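Long-range contact in phosphoribosylaminoimidazole-succinocarboxamide synthase (Saccharomyces cerevisiae, PDB 2CNQ), which catalyses the ATP-dependent joining of CAIR to aspartate to form SAICAR, a step of de novo purine biosynthesis: residues T237-N245 against D256-R264. Numbering follows the deposited sequence.
Sequences TPDSSRFWN and DSYDKQFLR. With AMZ (aminoimidazole 4-carboxamide ribonucleotide), chain C; ADP (adenosine-5'-diphosphate), chain F.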
loop_
_atom_site.group_PDB
_atom_site.type_symbol
_atom_site.label_atom_id
_atom_site.label_comp_id
_atom_site.label_asym_id
_atom_site.label_seq_id
_atom_site.Cartn_x
_atom_site.Cartn_y
_atom_site.Cartn_z
ATOM N N THR A 237 1.659 -1.059 3.943
ATOM C CA THR A 237 1.879 -2.468 3.813
ATOM C C THR A 237 3.117 -2.673 3.001
ATOM O O THR A 237 3.635 -1.780 2.389
ATOM C CB THR A 237 0.727 -3.167 3.171
ATOM O OG1 THR A 237 0.787 -2.889 1.779
ATOM C CG2 THR A 237 -0.598 -2.763 3.754
ATOM N N PRO A 238 3.594 -3.904 2.921
ATOM C CA PRO A 238 4.786 -4.144 2.144
ATOM C C PRO A 238 4.507 -4.182 0.683
ATOM O O PRO A 238 5.435 -4.225 -0.088
ATOM C CB PRO A 238 5.346 -5.440 2.720
ATOM C CG PRO A 238 4.565 -5.674 3.978
ATOM C CD PRO A 238 3.233 -5.080 3.712
ATOM N N ASP A 239 3.239 -4.110 0.284
ATOM C CA ASP A 239 2.928 -3.807 -1.097
ATOM C C ASP A 239 3.047 -2.325 -1.343
ATOM O O ASP A 239 3.508 -1.918 -2.384
ATOM C CB ASP A 239 1.505 -4.220 -1.454
ATOM C CG ASP A 239 1.358 -5.615 -1.890
ATOM O OD1 ASP A 239 0.222 -5.984 -2.226
ATOM O OD2 ASP A 239 2.331 -6.344 -2.006
ATOM N N SER A 240 2.620 -1.502 -0.418
ATOM C CA SER A 240 2.533 -0.089 -0.642
ATOM C C SER A 240 3.773 0.663 -0.234
ATOM O O SER A 240 3.813 1.859 -0.413
ATOM C CB SER A 240 1.356 0.485 0.076
ATOM O OG SER A 240 1.558 0.525 1.449
ATOM N N SER A 241 4.759 -0.011 0.305
ATOM C CA SER A 241 5.876 0.636 0.945
ATOM C C SER A 241 7.110 -0.122 0.748
ATOM O O SER A 241 7.080 -1.299 0.434
ATOM C CB SER A 241 5.629 0.673 2.448
ATOM O OG SER A 241 4.321 1.075 2.741
ATOM N N ARG A 242 8.219 0.535 1.046
ATOM C CA ARG A 242 9.479 -0.126 1.190
ATOM C C ARG A 242 9.895 -0.025 2.615
ATOM O O ARG A 242 9.897 1.042 3.200
ATOM C CB ARG A 242 10.509 0.471 0.292
ATOM C CG ARG A 242 10.269 0.129 -1.121
ATOM C CD ARG A 242 11.211 0.878 -1.990
ATOM N NE ARG A 242 10.992 0.529 -3.375
ATOM C CZ ARG A 242 10.844 1.389 -4.353
ATOM N NH1 ARG A 242 10.760 0.913 -5.564
ATOM N NH2 ARG A 242 10.760 2.684 -4.148
ATOM N N PHE A 243 10.204 -1.180 3.173
ATOM C CA PHE A 243 10.601 -1.311 4.536
ATOM C C PHE A 243 11.979 -1.882 4.598
ATOM O O PHE A 243 12.220 -2.953 4.065
ATOM C CB PHE A 243 9.657 -2.234 5.258
ATOM C CG PHE A 243 8.267 -1.764 5.328
ATOM C CD1 PHE A 243 7.225 -2.585 4.968
ATOM C CD2 PHE A 243 7.965 -0.517 5.797
ATOM C CE1 PHE A 243 5.916 -2.172 5.113
ATOM C CE2 PHE A 243 6.665 -0.101 5.909
ATOM C CZ PHE A 243 5.638 -0.940 5.583
ATOM N N TRP A 244 12.852 -1.165 5.273
ATOM C CA TRP A 244 14.218 -1.563 5.426
ATOM C C TRP A 244 14.507 -1.797 6.866
ATOM O O TRP A 244 13.959 -1.194 7.743
ATOM C CB TRP A 244 15.126 -0.479 4.927
ATOM C CG TRP A 244 14.980 -0.200 3.499
ATOM C CD1 TRP A 244 14.495 -1.024 2.541
ATOM C CD2 TRP A 244 15.357 0.990 2.845
ATOM N NE1 TRP A 244 14.548 -0.417 1.343
ATOM C CE2 TRP A 244 15.090 0.824 1.498
ATOM C CE3 TRP A 244 15.892 2.201 3.284
ATOM C CZ2 TRP A 244 15.371 1.793 0.574
ATOM C CZ3 TRP A 244 16.153 3.167 2.381
ATOM C CH2 TRP A 244 15.881 2.971 1.031
ATOM N N ASN A 245 15.415 -2.704 7.104
ATOM C CA ASN A 245 15.891 -2.940 8.434
ATOM C C ASN A 245 16.834 -1.841 8.830
ATOM O O ASN A 245 17.832 -1.595 8.170
ATOM C CB ASN A 245 16.570 -4.287 8.438
ATOM C CG ASN A 245 17.013 -4.691 9.783
ATOM O OD1 ASN A 245 16.276 -5.401 10.477
ATOM N ND2 ASN A 245 18.169 -4.295 10.176
ATOM N N ASP A 256 18.289 -4.434 2.009
ATOM C CA ASP A 256 17.455 -5.612 2.078
ATOM C C ASP A 256 16.006 -5.194 2.121
ATOM O O ASP A 256 15.643 -4.232 2.755
ATOM C CB ASP A 256 17.759 -6.389 3.322
ATOM C CG ASP A 256 19.147 -6.929 3.362
ATOM O OD1 ASP A 256 19.806 -7.005 2.328
ATOM O OD2 ASP A 256 19.561 -7.304 4.460
ATOM N N SER A 257 15.186 -5.949 1.442
ATOM C CA SER A 257 13.793 -5.656 1.321
ATOM C C SER A 257 12.978 -6.379 2.348
ATOM O O SER A 257 13.178 -7.566 2.577
ATOM C CB SER A 257 13.355 -6.312 0.005
ATOM O OG SER A 257 11.959 -6.393 -0.102
ATOM N N TYR A 258 12.017 -5.701 2.924
ATOM C CA TYR A 258 11.005 -6.361 3.694
ATOM C C TYR A 258 9.665 -5.997 3.104
ATOM O O TYR A 258 8.758 -5.535 3.769
ATOM C CB TYR A 258 11.103 -6.021 5.155
ATOM C CG TYR A 258 12.416 -6.492 5.668
ATOM C CD1 TYR A 258 12.532 -7.732 6.225
ATOM C CD2 TYR A 258 13.549 -5.730 5.524
ATOM C CE1 TYR A 258 13.761 -8.222 6.603
ATOM C CE2 TYR A 258 14.780 -6.201 5.915
ATOM C CZ TYR A 258 14.864 -7.446 6.449
ATOM O OH TYR A 258 16.061 -7.960 6.836
ATOM N N ASP A 259 9.563 -6.230 1.802
ATOM C CA ASP A 259 8.498 -5.654 1.033
ATOM C C ASP A 259 8.557 -6.222 -0.354
ATOM O O ASP A 259 9.308 -7.124 -0.659
ATOM C CB ASP A 259 8.655 -4.144 1.039
ATOM C CG ASP A 259 10.014 -3.737 0.569
ATOM O OD1 ASP A 259 10.415 -4.211 -0.498
ATOM O OD2 ASP A 259 10.740 -3.076 1.263
ATOM N N LYS A 260 7.731 -5.694 -1.216
ATOM C CA LYS A 260 7.608 -6.215 -2.540
ATOM C C LYS A 260 8.853 -6.044 -3.341
ATOM O O LYS A 260 8.973 -6.669 -4.374
ATOM C CB LYS A 260 6.478 -5.524 -3.268
ATOM C CG LYS A 260 6.059 -6.298 -4.507
ATOM C CD LYS A 260 5.240 -5.488 -5.461
ATOM C CE LYS A 260 3.938 -5.063 -4.885
ATOM N NZ LYS A 260 2.963 -4.762 -5.975
ATOM N N GLN A 261 9.741 -5.156 -2.947
ATOM C CA GLN A 261 10.920 -4.941 -3.732
ATOM C C GLN A 261 11.696 -6.221 -3.918
ATOM O O GLN A 261 12.326 -6.396 -4.936
ATOM C CB GLN A 261 11.814 -3.869 -3.138
ATOM C CG GLN A 261 12.790 -3.339 -4.124
ATOM C CD GLN A 261 12.086 -2.605 -5.229
ATOM O OE1 GLN A 261 11.148 -1.868 -4.982
ATOM N NE2 GLN A 261 12.531 -2.809 -6.454
ATOM N N PHE A 262 11.642 -7.128 -2.975
ATOM C CA PHE A 262 12.312 -8.377 -3.134
ATOM C C PHE A 262 11.825 -9.058 -4.393
ATOM O O PHE A 262 12.596 -9.590 -5.163
ATOM C CB PHE A 262 12.009 -9.229 -1.943
ATOM C CG PHE A 262 12.465 -10.610 -2.108
ATOM C CD1 PHE A 262 11.549 -11.609 -2.286
ATOM C CD2 PHE A 262 13.806 -10.911 -2.143
ATOM C CE1 PHE A 262 11.952 -12.894 -2.482
ATOM C CE2 PHE A 262 14.215 -12.192 -2.330
ATOM C CZ PHE A 262 13.283 -13.190 -2.508
ATOM N N LEU A 263 10.516 -9.093 -4.581
ATOM C CA LEU A 263 9.949 -9.747 -5.734
ATOM C C LEU A 263 10.252 -8.970 -6.960
ATOM O O LEU A 263 10.626 -9.534 -7.960
ATOM C CB LEU A 263 8.461 -9.911 -5.564
ATOM C CG LEU A 263 7.772 -10.457 -6.792
ATOM C CD1 LEU A 263 8.257 -11.847 -7.153
ATOM C CD2 LEU A 263 6.285 -10.424 -6.609
ATOM N N ARG A 264 10.084 -7.667 -6.920
ATOM C CA ARG A 264 10.409 -6.859 -8.071
ATOM C C ARG A 264 11.806 -7.141 -8.526
ATOM O O ARG A 264 12.069 -7.336 -9.706
ATOM C CB ARG A 264 10.290 -5.409 -7.718
ATOM C CG ARG A 264 8.915 -4.934 -7.418
ATOM C CD ARG A 264 8.960 -3.512 -7.067
ATOM N NE ARG A 264 7.654 -2.990 -6.707
ATOM C CZ ARG A 264 7.380 -2.373 -5.579
ATOM N NH1 ARG A 264 8.301 -2.156 -4.669
ATOM N NH2 ARG A 264 6.145 -1.998 -5.367
HETATM O O5 AMZ C . 0.566 0.424 -5.883
HETATM C C6 AMZ C . 1.053 1.369 -6.467
HETATM N N2 AMZ C . 0.534 1.897 -7.570
HETATM C C3A AMZ C . 2.251 2.011 -5.963
HETATM C C7A AMZ C . 2.969 1.617 -4.875
HETATM N N3 AMZ C . 2.767 0.652 -3.958
HETATM N N1 AMZ C . 2.844 3.076 -6.531
HETATM C C5 AMZ C . 3.903 3.349 -5.802
HETATM N N AMZ C . 4.002 2.453 -4.794
HETATM C C1 AMZ C . 4.995 2.473 -3.750
HETATM C C2 AMZ C . 6.162 1.562 -3.990
HETATM C C3 AMZ C . 7.258 2.237 -3.217
HETATM O O2 AMZ C . 7.076 1.877 -1.866
HETATM O O1 AMZ C . 5.853 0.257 -3.548
HETATM O O AMZ C . 5.540 3.763 -3.755
HETATM C C AMZ C . 6.918 3.704 -3.422
HETATM C C4 AMZ C . 7.730 4.379 -4.477
HETATM O O3 AMZ C . 7.791 3.530 -5.612
HETATM P P AMZ C . 8.753 3.945 -6.815
HETATM O OP1 AMZ C . 8.142 5.129 -7.489
HETATM O O4 AMZ C . 8.755 2.722 -7.701
HETATM O OP2 AMZ C . 10.107 4.276 -6.278
HETATM P PB ADP F . 2.061 -3.334 -9.029
HETATM O O1B ADP F . 1.079 -4.126 -9.827
HETATM O O2B ADP F . 1.812 -1.850 -9.039
HETATM O O3B ADP F . 2.246 -3.949 -7.660
HETATM P PA ADP F . 4.512 -2.576 -8.818
HETATM O O1A ADP F . 5.939 -2.949 -8.946
HETATM O O2A ADP F . 4.200 -2.550 -7.367
HETATM O O3A ADP F . 3.514 -3.408 -9.709
HETATM O "O5'" ADP F . 4.225 -1.128 -9.340
HETATM C "C5'" ADP F . 4.631 -0.033 -8.547
HETATM C "C4'" ADP F . 4.490 1.305 -9.242
HETATM O "O4'" ADP F . 5.414 1.320 -10.324
HETATM C "C3'" ADP F . 3.097 1.469 -9.792
HETATM O "O3'" ADP F . 2.736 2.838 -9.771
HETATM C "C2'" ADP F . 3.269 0.978 -11.195
HETATM O "O2'" ADP F . 2.342 1.581 -12.060
HETATM C "C1'" ADP F . 4.672 1.433 -11.524
HETATM N N9 ADP F . 5.322 0.590 -12.521
HETATM C C8 ADP F . 5.199 -0.724 -12.592
HETATM N N7 ADP F . 5.904 -1.215 -13.619
HETATM C C5 ADP F . 6.501 -0.188 -14.201
HETATM C C6 ADP F . 7.395 -0.099 -15.335
HETATM N N6 ADP F . 7.734 -1.233 -15.993
HETATM N N1 ADP F . 7.814 1.138 -15.660
HETATM C C2 ADP F . 7.431 2.253 -14.969
HETATM N N3 ADP F . 6.606 2.223 -13.896
HETATM C C4 ADP F . 6.124 1.027 -13.484
HETATM O O HOH W 1 6.660 -1.921 -2.203
HETATM O O HOH W 2 0.958 -6.932 -5.041
HETATM O O HOH W 3 1.595 -3.111 -4.484
HETATM O O HOH W 4 7.743 -2.318 -2.025
HETATM O O HOH W 5 12.945 -2.172 -0.292
HETATM O O HOH W 6 16.867 -3.613 5.018
#
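Asp256 O meets Trp244 CD1 at 3.4 Å, where the end of strand 228-245 runs beside the loop that leads into helix 261-269. This strand-to-helix junction lines the pocket holding this AMZ and ADP. Tyr258 N donates to Phe243 O, and the Tyr258 ring lays CE2 against Asn245 CB. In Asp259, chi1 of 54° turns the carboxylate back over its own backbone. Asp259 OD2 takes Phe243 N at 2.7 Å on its anti side. Asp259 OD1 makes a capping bond to Gln261 N ahead of the helix. Lys260 N bonds to Pro238 O. Lys260 CE lies 3.5 Å from Asp239 OD2, an oxygen bonded to Tyr292 OH. In one of two conformers Lys260 NZ appears to bond ADP O2A and Ser40 O, though its position is doubtful. Gln261 NE2 is held by Asp265, and OE1 accepts from Arg242 NE, Arg242 NH1 and Arg264 NH1. Arg242 grips that oxygen side-on, in its guanidinium plane, and also forms a salt bridge with Asp215. Arg242 NH2 donates to AMZ OP2 (2.7 Å, 168°). With an alanine at Arg242, the phosphate would probably lose this charged donor, Gln261 OE1 two of its three donors, and Asp215 its salt-bridge partner. Arg264 bridges both ligands: Arg264 NH2 reaches ADP O2A almost straight (178°) and AMZ O1 at 2.9 Å.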